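Alanine racemase (Oenococcus oeni PSU-1, PDB 3HUR) belongs to the alanine racemase family, whose chains join an N-terminal TIM-barrel-type domain to a C-terminal domain rich in beta-strands. Local coordinates at residues R27-L39 and L51-I65. Numbering follows the deposited sequence.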
ATOM      1  N   ARG A  27       2.113  -0.446 -39.976  1.00 46.08           N
ATOM      2  CA  ARG A  27       2.460  -1.102 -41.239  1.00 47.55           C
ATOM      3  C   ARG A  27       2.863  -0.018 -42.262  1.00 48.44           C
ATOM      4  O   ARG A  27       3.896  -0.117 -42.890  1.00 47.51           O
ATOM      5  CB  ARG A  27       1.291  -1.916 -41.793  1.00 47.31           C
ATOM      6  CG  ARG A  27       1.692  -2.930 -42.863  1.00 48.41           C
ATOM      7  CD  ARG A  27       0.475  -3.599 -43.521  1.00 50.44           C
ATOM      8  NE  ARG A  27       0.722  -5.027 -43.741  1.00 53.66           N
ATOM      9  CZ  ARG A  27       0.243  -6.022 -42.991  1.00 55.50           C
ATOM     10  NH1 ARG A  27      -0.551  -5.779 -41.952  1.00 58.18           N
ATOM     11  NH2 ARG A  27       0.553  -7.281 -43.287  1.00 55.30           N
ATOM     12  N   GLU A  28       2.027   1.009 -42.388  1.00 49.48           N
ATOM     13  CA  GLU A  28       2.257   2.079 -43.340  1.00 50.99           C
ATOM     14  C   GLU A  28       3.442   2.918 -42.933  1.00 49.81           C
ATOM     15  O   GLU A  28       4.085   3.494 -43.783  1.00 52.19           O
ATOM     16  CB  GLU A  28       1.031   3.008 -43.469  1.00 51.91           C
ATOM     17  CG  GLU A  28      -0.247   2.324 -43.953  1.00 56.72           C
ATOM     18  CD  GLU A  28      -1.515   3.187 -43.725  1.00 63.68           C
ATOM     19  OE1 GLU A  28      -1.447   4.418 -44.010  1.00 68.06           O
ATOM     20  OE2 GLU A  28      -2.570   2.637 -43.277  1.00 65.89           O
ATOM     21  N   TRP A  29       3.716   3.009 -41.643  1.00 48.04           N
ATOM     22  CA  TRP A  29       4.757   3.882 -41.134  1.00 46.02           C
ATOM     23  C   TRP A  29       6.119   3.295 -41.444  1.00 45.94           C
ATOM     24  O   TRP A  29       7.115   4.027 -41.569  1.00 45.72           O
ATOM     25  CB  TRP A  29       4.587   3.999 -39.627  1.00 45.05           C
ATOM     26  CG  TRP A  29       5.536   4.915 -38.878  1.00 41.20           C
ATOM     27  CD1 TRP A  29       6.570   4.536 -38.068  1.00 37.55           C
ATOM     28  CD2 TRP A  29       5.476   6.347 -38.808  1.00 36.99           C
ATOM     29  NE1 TRP A  29       7.168   5.648 -37.511  1.00 36.51           N
ATOM     30  CE2 TRP A  29       6.512   6.770 -37.953  1.00 36.02           C
ATOM     31  CE3 TRP A  29       4.655   7.318 -39.410  1.00 37.80           C
ATOM     32  CZ2 TRP A  29       6.760   8.131 -37.686  1.00 37.04           C
ATOM     33  CZ3 TRP A  29       4.892   8.681 -39.125  1.00 36.18           C
ATOM     34  CH2 TRP A  29       5.939   9.064 -38.279  1.00 36.01           C
ATOM     35  N   THR A  30       6.166   1.975 -41.526  1.00 45.46           N
ATOM     36  CA  THR A  30       7.425   1.257 -41.689  1.00 45.18           C
ATOM     37  C   THR A  30       7.508   0.580 -43.071  1.00 46.25           C
ATOM     38  O   THR A  30       8.480  -0.104 -43.378  1.00 46.28           O
ATOM     39  CB  THR A  30       7.617   0.214 -40.539  1.00 44.61           C
ATOM     40  OG1 THR A  30       6.708  -0.887 -40.695  1.00 41.65           O
ATOM     41  CG2 THR A  30       7.402   0.867 -39.170  1.00 42.81           C
ATOM     42  N   LYS A  31       6.484   0.784 -43.898  1.00 47.57           N
ATOM     43  CA  LYS A  31       6.326   0.057 -45.148  1.00 48.88           C
ATOM     44  C   LYS A  31       6.629  -1.426 -44.973  1.00 49.03           C
ATOM     45  O   LYS A  31       7.499  -1.983 -45.622  1.00 49.93           O
ATOM     46  CB  LYS A  31       7.218   0.697 -46.233  1.00 49.74           C
ATOM     47  CG  LYS A  31       6.458   1.582 -47.223  1.00 52.42           C
ATOM     48  CD  LYS A  31       6.108   2.996 -46.704  1.00 56.91           C
ATOM     49  CE  LYS A  31       5.424   3.858 -47.853  1.00 59.95           C
ATOM     50  NZ  LYS A  31       4.510   4.983 -47.394  1.00 61.31           N
ATOM     51  N   ALA A  32       5.897  -2.081 -44.090  1.00 49.34           N
ATOM     52  CA  ALA A  32       6.204  -3.447 -43.723  1.00 48.92           C
ATOM     53  C   ALA A  32       5.422  -4.398 -44.593  1.00 49.46           C
ATOM     54  O   ALA A  32       4.339  -4.060 -45.067  1.00 49.58           O
ATOM     55  CB  ALA A  32       5.864  -3.661 -42.300  1.00 49.06           C
ATOM     56  N   LYS A  33       5.962  -5.597 -44.794  1.00 49.66           N
ATOM     57  CA  LYS A  33       5.302  -6.577 -45.654  1.00 50.36           C
ATOM     58  C   LYS A  33       4.447  -7.469 -44.781  1.00 49.55           C
ATOM     59  O   LYS A  33       3.241  -7.538 -44.949  1.00 49.62           O
ATOM     60  CB  LYS A  33       6.329  -7.392 -46.491  1.00 51.12           C
ATOM     61  CG  LYS A  33       6.976  -6.574 -47.704  1.00 54.45           C
ATOM     62  CD  LYS A  33       5.924  -5.601 -48.422  1.00 59.46           C
ATOM     63  CE  LYS A  33       6.400  -5.022 -49.793  1.00 61.87           C
ATOM     64  NZ  LYS A  33       7.797  -4.441 -49.744  1.00 62.50           N
ATOM     65  N   LYS A  34       5.097  -8.104 -43.818  1.00 47.97           N
ATOM     66  CA  LYS A  34       4.455  -8.930 -42.851  1.00 46.68           C
ATOM     67  C   LYS A  34       4.343  -8.182 -41.503  1.00 44.41           C
ATOM     68  O   LYS A  34       5.219  -7.422 -41.146  1.00 44.36           O
ATOM     69  CB  LYS A  34       5.301 -10.179 -42.696  1.00 47.66           C
ATOM     70  CG  LYS A  34       5.438 -11.017 -43.983  1.00 50.73           C
ATOM     71  CD  LYS A  34       4.542 -12.263 -43.921  1.00 55.47           C
ATOM     72  CE  LYS A  34       4.377 -13.003 -45.277  1.00 58.04           C
ATOM     73  NZ  LYS A  34       2.937 -13.482 -45.416  1.00 59.23           N
ATOM     74  N   VAL A  35       3.242  -8.367 -40.773  1.00 41.78           N
ATOM     75  CA  VAL A  35       3.112  -7.868 -39.391  1.00 38.77           C
ATOM     76  C   VAL A  35       2.806  -9.040 -38.474  1.00 37.12           C
ATOM     77  O   VAL A  35       1.828  -9.734 -38.701  1.00 36.13           O
ATOM     78  CB  VAL A  35       2.029  -6.816 -39.255  1.00 38.23           C
ATOM     79  CG1 VAL A  35       1.778  -6.478 -37.782  1.00 36.16           C
ATOM     80  CG2 VAL A  35       2.427  -5.603 -39.998  1.00 36.26           C
ATOM     81  N   TYR A  36       3.699  -9.270 -37.511  1.00 35.80           N
ATOM     82  CA  TYR A  36       3.566 -10.247 -36.449  1.00 35.95           C
ATOM     83  C   TYR A  36       3.165  -9.537 -35.147  1.00 35.52           C
ATOM     84  O   TYR A  36       3.974  -8.806 -34.560  1.00 35.56           O
ATOM     85  CB  TYR A  36       4.902 -10.925 -36.185  1.00 36.25           C
ATOM     86  CG  TYR A  36       5.529 -11.615 -37.363  1.00 38.20           C
ATOM     87  CD1 TYR A  36       6.835 -12.070 -37.297  1.00 38.29           C
ATOM     88  CD2 TYR A  36       4.823 -11.826 -38.547  1.00 40.36           C
ATOM     89  CE1 TYR A  36       7.418 -12.705 -38.355  1.00 38.59           C
ATOM     90  CE2 TYR A  36       5.404 -12.460 -39.604  1.00 40.20           C
ATOM     91  CZ  TYR A  36       6.701 -12.889 -39.507  1.00 39.22           C
ATOM     92  OH  TYR A  36       7.262 -13.542 -40.568  1.00 42.98           O
ATOM     93  N   ALA A  37       1.933  -9.768 -34.694  1.00 34.52           N
ATOM     94  CA  ALA A  37       1.365  -9.068 -33.526  1.00 33.35           C
ATOM     95  C   ALA A  37       1.851  -9.766 -32.293  1.00 32.26           C
ATOM     96  O   ALA A  37       1.646 -10.969 -32.168  1.00 32.47           O
ATOM     97  CB  ALA A  37      -0.120  -9.114 -33.581  1.00 33.06           C
ATOM     98  N   VAL A  38       2.560  -9.043 -31.423  1.00 31.32           N
ATOM     99  CA  VAL A  38       3.063  -9.629 -30.207  1.00 30.48           C
ATOM    100  C   VAL A  38       1.997  -9.403 -29.119  1.00 30.93           C
ATOM    101  O   VAL A  38       1.587  -8.296 -28.853  1.00 30.36           O
ATOM    102  CB  VAL A  38       4.460  -9.054 -29.798  1.00 31.09           C
ATOM    103  CG1 VAL A  38       4.976  -9.725 -28.529  1.00 28.61           C
ATOM    104  CG2 VAL A  38       5.507  -9.236 -30.907  1.00 29.06           C
ATOM    105  N   LEU A  39       1.586 -10.490 -28.493  1.00 30.81           N
ATOM    106  CA  LEU A  39       0.567 -10.489 -27.505  1.00 30.93           C
ATOM    107  C   LEU A  39       1.088 -11.172 -26.260  1.00 31.57           C
ATOM    108  O   LEU A  39       0.830 -12.346 -26.034  1.00 34.43           O
ATOM    109  CB  LEU A  39      -0.604 -11.287 -28.040  1.00 30.88           C
ATOM    110  CG  LEU A  39      -1.368 -10.576 -29.152  1.00 32.60           C
ATOM    111  CD1 LEU A  39      -2.544 -11.439 -29.492  1.00 34.26           C
ATOM    112  CD2 LEU A  39      -1.820  -9.143 -28.718  1.00 34.10           C
ATOM    113  N   LEU A  51      -8.208  -9.743 -29.136  1.00 27.05           N
ATOM    114  CA  LEU A  51      -7.228  -9.014 -29.947  1.00 26.85           C
ATOM    115  C   LEU A  51      -6.794  -9.876 -31.190  1.00 26.55           C
ATOM    116  O   LEU A  51      -6.931  -9.448 -32.318  1.00 24.93           O
ATOM    117  CB  LEU A  51      -6.029  -8.591 -29.081  1.00 26.56           C
ATOM    118  CG  LEU A  51      -6.191  -7.347 -28.183  1.00 25.32           C
ATOM    119  CD1 LEU A  51      -4.996  -7.208 -27.247  1.00 22.34           C
ATOM    120  CD2 LEU A  51      -6.405  -6.081 -28.986  1.00 23.19           C
ATOM    121  N   ALA A  52      -6.378 -11.109 -30.956  1.00 26.89           N
ATOM    122  CA  ALA A  52      -6.021 -12.002 -32.044  1.00 28.32           C
ATOM    123  C   ALA A  52      -7.143 -12.211 -33.063  1.00 29.40           C
ATOM    124  O   ALA A  52      -6.894 -12.113 -34.256  1.00 31.36           O
ATOM    125  CB  ALA A  52      -5.564 -13.294 -31.528  1.00 27.77           C
ATOM    126  N   LYS A  53      -8.358 -12.498 -32.620  1.00 30.12           N
ATOM    127  CA  LYS A  53      -9.477 -12.631 -33.530  1.00 30.55           C
ATOM    128  C   LYS A  53      -9.687 -11.352 -34.329  1.00 31.41           C
ATOM    129  O   LYS A  53      -9.952 -11.411 -35.512  1.00 31.82           O
ATOM    130  CB  LYS A  53     -10.775 -12.918 -32.792  1.00 30.40           C
ATOM    131  CG  LYS A  53     -10.908 -14.304 -32.265  1.00 32.38           C
ATOM    132  CD  LYS A  53     -12.215 -14.406 -31.495  1.00 36.58           C
ATOM    133  CE  LYS A  53     -12.498 -15.822 -31.016  1.00 40.90           C
ATOM    134  NZ  LYS A  53     -13.003 -16.708 -32.127  1.00 43.69           N
ATOM    135  N   ALA A  54      -9.632 -10.198 -33.680  1.00 32.15           N
ATOM    136  CA  ALA A  54      -9.750  -8.945 -34.415  1.00 33.27           C
ATOM    137  C   ALA A  54      -8.634  -8.828 -35.485  1.00 33.94           C
ATOM    138  O   ALA A  54      -8.870  -8.320 -36.568  1.00 34.38           O
ATOM    139  CB  ALA A  54      -9.693  -7.773 -33.487  1.00 32.70           C
ATOM    140  N   PHE A  55      -7.429  -9.294 -35.191  1.00 33.98           N
ATOM    141  CA  PHE A  55      -6.380  -9.151 -36.178  1.00 34.55           C
ATOM    142  C   PHE A  55      -6.541 -10.139 -37.343  1.00 36.29           C
ATOM    143  O   PHE A  55      -6.130  -9.809 -38.461  1.00 37.03           O
ATOM    144  CB  PHE A  55      -4.989  -9.326 -35.569  1.00 33.56           C
ATOM    145  CG  PHE A  55      -4.658  -8.359 -34.472  1.00 28.06           C
ATOM    146  CD1 PHE A  55      -5.181  -7.109 -34.445  1.00 25.47           C
ATOM    147  CD2 PHE A  55      -3.801  -8.730 -33.457  1.00 25.35           C
ATOM    148  CE1 PHE A  55      -4.845  -6.241 -33.425  1.00 26.51           C
ATOM    149  CE2 PHE A  55      -3.468  -7.876 -32.457  1.00 23.54           C
ATOM    150  CZ  PHE A  55      -3.993  -6.639 -32.427  1.00 23.93           C
ATOM    151  N   GLN A  56      -7.081 -11.338 -37.076  1.00 37.21           N
ATOM    152  CA  GLN A  56      -7.287 -12.379 -38.129  1.00 38.18           C
ATOM    153  C   GLN A  56      -8.379 -11.957 -39.113  1.00 38.90           C
ATOM    154  O   GLN A  56      -8.264 -12.152 -40.308  1.00 39.23           O
ATOM    155  CB  GLN A  56      -7.669 -13.738 -37.523  1.00 38.09           C
ATOM    156  CG  GLN A  56      -7.589 -14.893 -38.500  1.00 36.85           C
ATOM    157  CD  GLN A  56      -7.809 -16.264 -37.850  1.00 36.48           C
ATOM    158  OE1 GLN A  56      -6.859 -16.966 -37.510  1.00 39.57           O
ATOM    159  NE2 GLN A  56      -9.060 -16.644 -37.673  1.00 34.61           N
ATOM    160  N   GLU A  57      -9.414 -11.316 -38.600  1.00 39.60           N
ATOM    161  CA  GLU A  57     -10.571 -11.012 -39.389  1.00 39.92           C
ATOM    162  C   GLU A  57     -10.305  -9.837 -40.288  1.00 39.35           C
ATOM    163  O   GLU A  57     -10.914  -9.728 -41.364  1.00 39.43           O
ATOM    164  CB  GLU A  57     -11.789 -10.744 -38.492  1.00 40.52           C
ATOM    165  CG  GLU A  57     -12.748  -9.579 -38.961  1.00 42.55           C
ATOM    166  CD  GLU A  57     -13.745  -9.992 -40.031  1.00 45.33           C
ATOM    167  OE1 GLU A  57     -13.806 -11.190 -40.322  1.00 47.92           O
ATOM    168  OE2 GLU A  57     -14.482  -9.123 -40.563  1.00 48.43           O
ATOM    169  N   THR A  58      -9.459  -8.931 -39.831  1.00 38.60           N
ATOM    170  CA  THR A  58      -9.146  -7.735 -40.600  1.00 38.30           C
ATOM    171  C   THR A  58      -7.871  -7.929 -41.405  1.00 38.50           C
ATOM    172  O   THR A  58      -7.475  -7.056 -42.148  1.00 39.20           O
ATOM    173  CB  THR A  58      -8.922  -6.530 -39.690  1.00 38.49           C
ATOM    174  OG1 THR A  58      -7.900  -6.849 -38.712  1.00 37.66           O
ATOM    175  CG2 THR A  58     -10.220  -6.137 -39.038  1.00 36.94           C
ATOM    176  N   ALA A  59      -7.208  -9.057 -41.219  1.00 38.85           N
ATOM    177  CA  ALA A  59      -5.990  -9.369 -41.963  1.00 39.37           C
ATOM    178  C   ALA A  59      -4.860  -8.388 -41.633  1.00 38.97           C
ATOM    179  O   ALA A  59      -3.913  -8.234 -42.410  1.00 39.58           O
ATOM    180  CB  ALA A  59      -6.266  -9.377 -43.457  1.00 38.68           C
ATOM    181  N   SER A  60      -4.949  -7.766 -40.460  1.00 38.22           N
ATOM    182  CA  SER A  60      -4.042  -6.700 -40.093  1.00 36.98           C
ATOM    183  C   SER A  60      -2.794  -7.228 -39.446  1.00 36.02           C
ATOM    184  O   SER A  60      -1.827  -6.466 -39.264  1.00 36.79           O
ATOM    185  CB  SER A  60      -4.752  -5.665 -39.231  1.00 36.93           C
ATOM    186  OG  SER A  60      -5.068  -6.191 -37.966  1.00 38.68           O
ATOM    187  N   ALA A  61      -2.792  -8.530 -39.141  1.00 34.91           N
ATOM    188  CA  ALA A  61      -1.590  -9.275 -38.709  1.00 33.93           C
ATOM    189  C   ALA A  61      -1.457 -10.595 -39.485  1.00 33.43           C
ATOM    190  O   ALA A  61      -2.448 -11.240 -39.728  1.00 32.69           O
ATOM    191  CB  ALA A  61      -1.671  -9.580 -37.240  1.00 33.65           C
ATOM    192  N   ASP A  62      -0.230 -11.008 -39.797  1.00 33.21           N
ATOM    193  CA  ASP A  62       0.046 -12.239 -40.531  1.00 33.87           C
ATOM    194  C   ASP A  62       0.545 -13.378 -39.642  1.00 33.93           C
ATOM    195  O   ASP A  62       0.633 -14.546 -40.074  1.00 34.90           O
ATOM    196  CB  ASP A  62       1.106 -11.959 -41.611  1.00 34.19           C
ATOM    197  CG  ASP A  62       0.806 -10.684 -42.390  1.00 36.27           C
ATOM    198  OD1 ASP A  62      -0.135 -10.690 -43.225  1.00 39.54           O
ATOM    199  OD2 ASP A  62       1.459  -9.663 -42.108  1.00 34.67           O
ATOM    200  N   ALA A  63       0.964 -13.037 -38.432  1.00 32.80           N
ATOM    201  CA  ALA A  63       1.184 -14.043 -37.390  1.00 31.40           C
ATOM    202  C   ALA A  63       0.972 -13.444 -35.992  1.00 30.38           C
ATOM    203  O   ALA A  63       0.769 -12.238 -35.807  1.00 29.50           O
ATOM    204  CB  ALA A  63       2.529 -14.617 -37.504  1.00 31.13           C
ATOM    205  N   LEU A  64       1.035 -14.307 -35.009  1.00 29.73           N
ATOM    206  CA  LEU A  64       0.855 -13.899 -33.634  1.00 29.12           C
ATOM    207  C   LEU A  64       2.023 -14.451 -32.870  1.00 27.84           C
ATOM    208  O   LEU A  64       2.391 -15.591 -33.089  1.00 27.13           O
ATOM    209  CB  LEU A  64      -0.439 -14.502 -33.061  1.00 29.03           C
ATOM    210  CG  LEU A  64      -1.712 -14.204 -33.842  1.00 28.63           C
ATOM    211  CD1 LEU A  64      -2.876 -15.068 -33.310  1.00 25.63           C
ATOM    212  CD2 LEU A  64      -2.010 -12.740 -33.780  1.00 24.28           C
ATOM    213  N   ILE A  65       2.594 -13.646 -31.977  1.00 27.70           N
ATOM    214  CA  ILE A  65       3.685 -14.113 -31.081  1.00 27.59           C
ATOM    215  C   ILE A  65       3.196 -14.037 -29.615  1.00 27.47           C
ATOM    216  O   ILE A  65       2.595 -13.039 -29.199  1.00 27.36           O
ATOM    217  CB  ILE A  65       4.958 -13.226 -31.234  1.00 27.38           C
ATOM    218  CG1 ILE A  65       5.339 -13.062 -32.717  1.00 28.53           C
ATOM    219  CG2 ILE A  65       6.099 -13.812 -30.463  1.00 27.34           C
ATOM    220  CD1 ILE A  65       6.613 -12.130 -33.047  1.00 26.16           C
TER
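Asp-62, just ahead of strand 63-66, reaches across to Arg-27 and to the start of strand 34-38. From its CB, which lies 3.7 Å from Val-35 O, the chain turns with CG anti to the carbonyl carbon (chi1 -46°), and this directs the carboxylate toward the first residues of strand 34-38. CG and OD1 both lie 3.5 Å from Arg-27 NH2, too loosely for a bond. OD2 accepts the nearly straight bond from Val-35 N at 2.6 Å and also the salt bridge from Arg-27 NH2 at 2.8 Å, whose hydrogen-bond geometry is weak. An aspartate suits the place: its short side chain keeps the carboxylate near Val-35 N, and its charge answers the arginine.

The guanidinium and carboxylate planes are nearly perpendicular, 85° apart. Arg-27 NH1 bonds weakly to Ser-60 O, NH2 also donates to Lys-33 O, and Val-35 CG2 lies over one face of the guanidinium, so the long arginine ties the end of helix 16-30 to both loops leading into the strands.

Beyond this the two strands run parallel. Val-35 O takes Asp-62 N and, weakly, Ala-63 N; the ladder then continues from Ala-37 N to Ala-63 O (2.9 Å), Ile-65 N to Ala-37 O (2.8 Å) and Leu-39 N to Ile-65 O. On one face of the sheet Ile-65 CD1 fits between Tyr-36 CB and Val-38 CG2, 3.8 Å from each. On the other, the small Ala-37 lets helix 48-57 come close: its CB meets Phe-55 CD2 at 3.7 Å, while Leu-39 CD2 approaches the edge of that ring and also touches Leu-51 CD1.

Strand 34-38, helix 48-57 and strand 63-66 thus form a beta-alpha-beta crossover between adjacent parallel strands, the repeating element of the TIM-barrel-type domain.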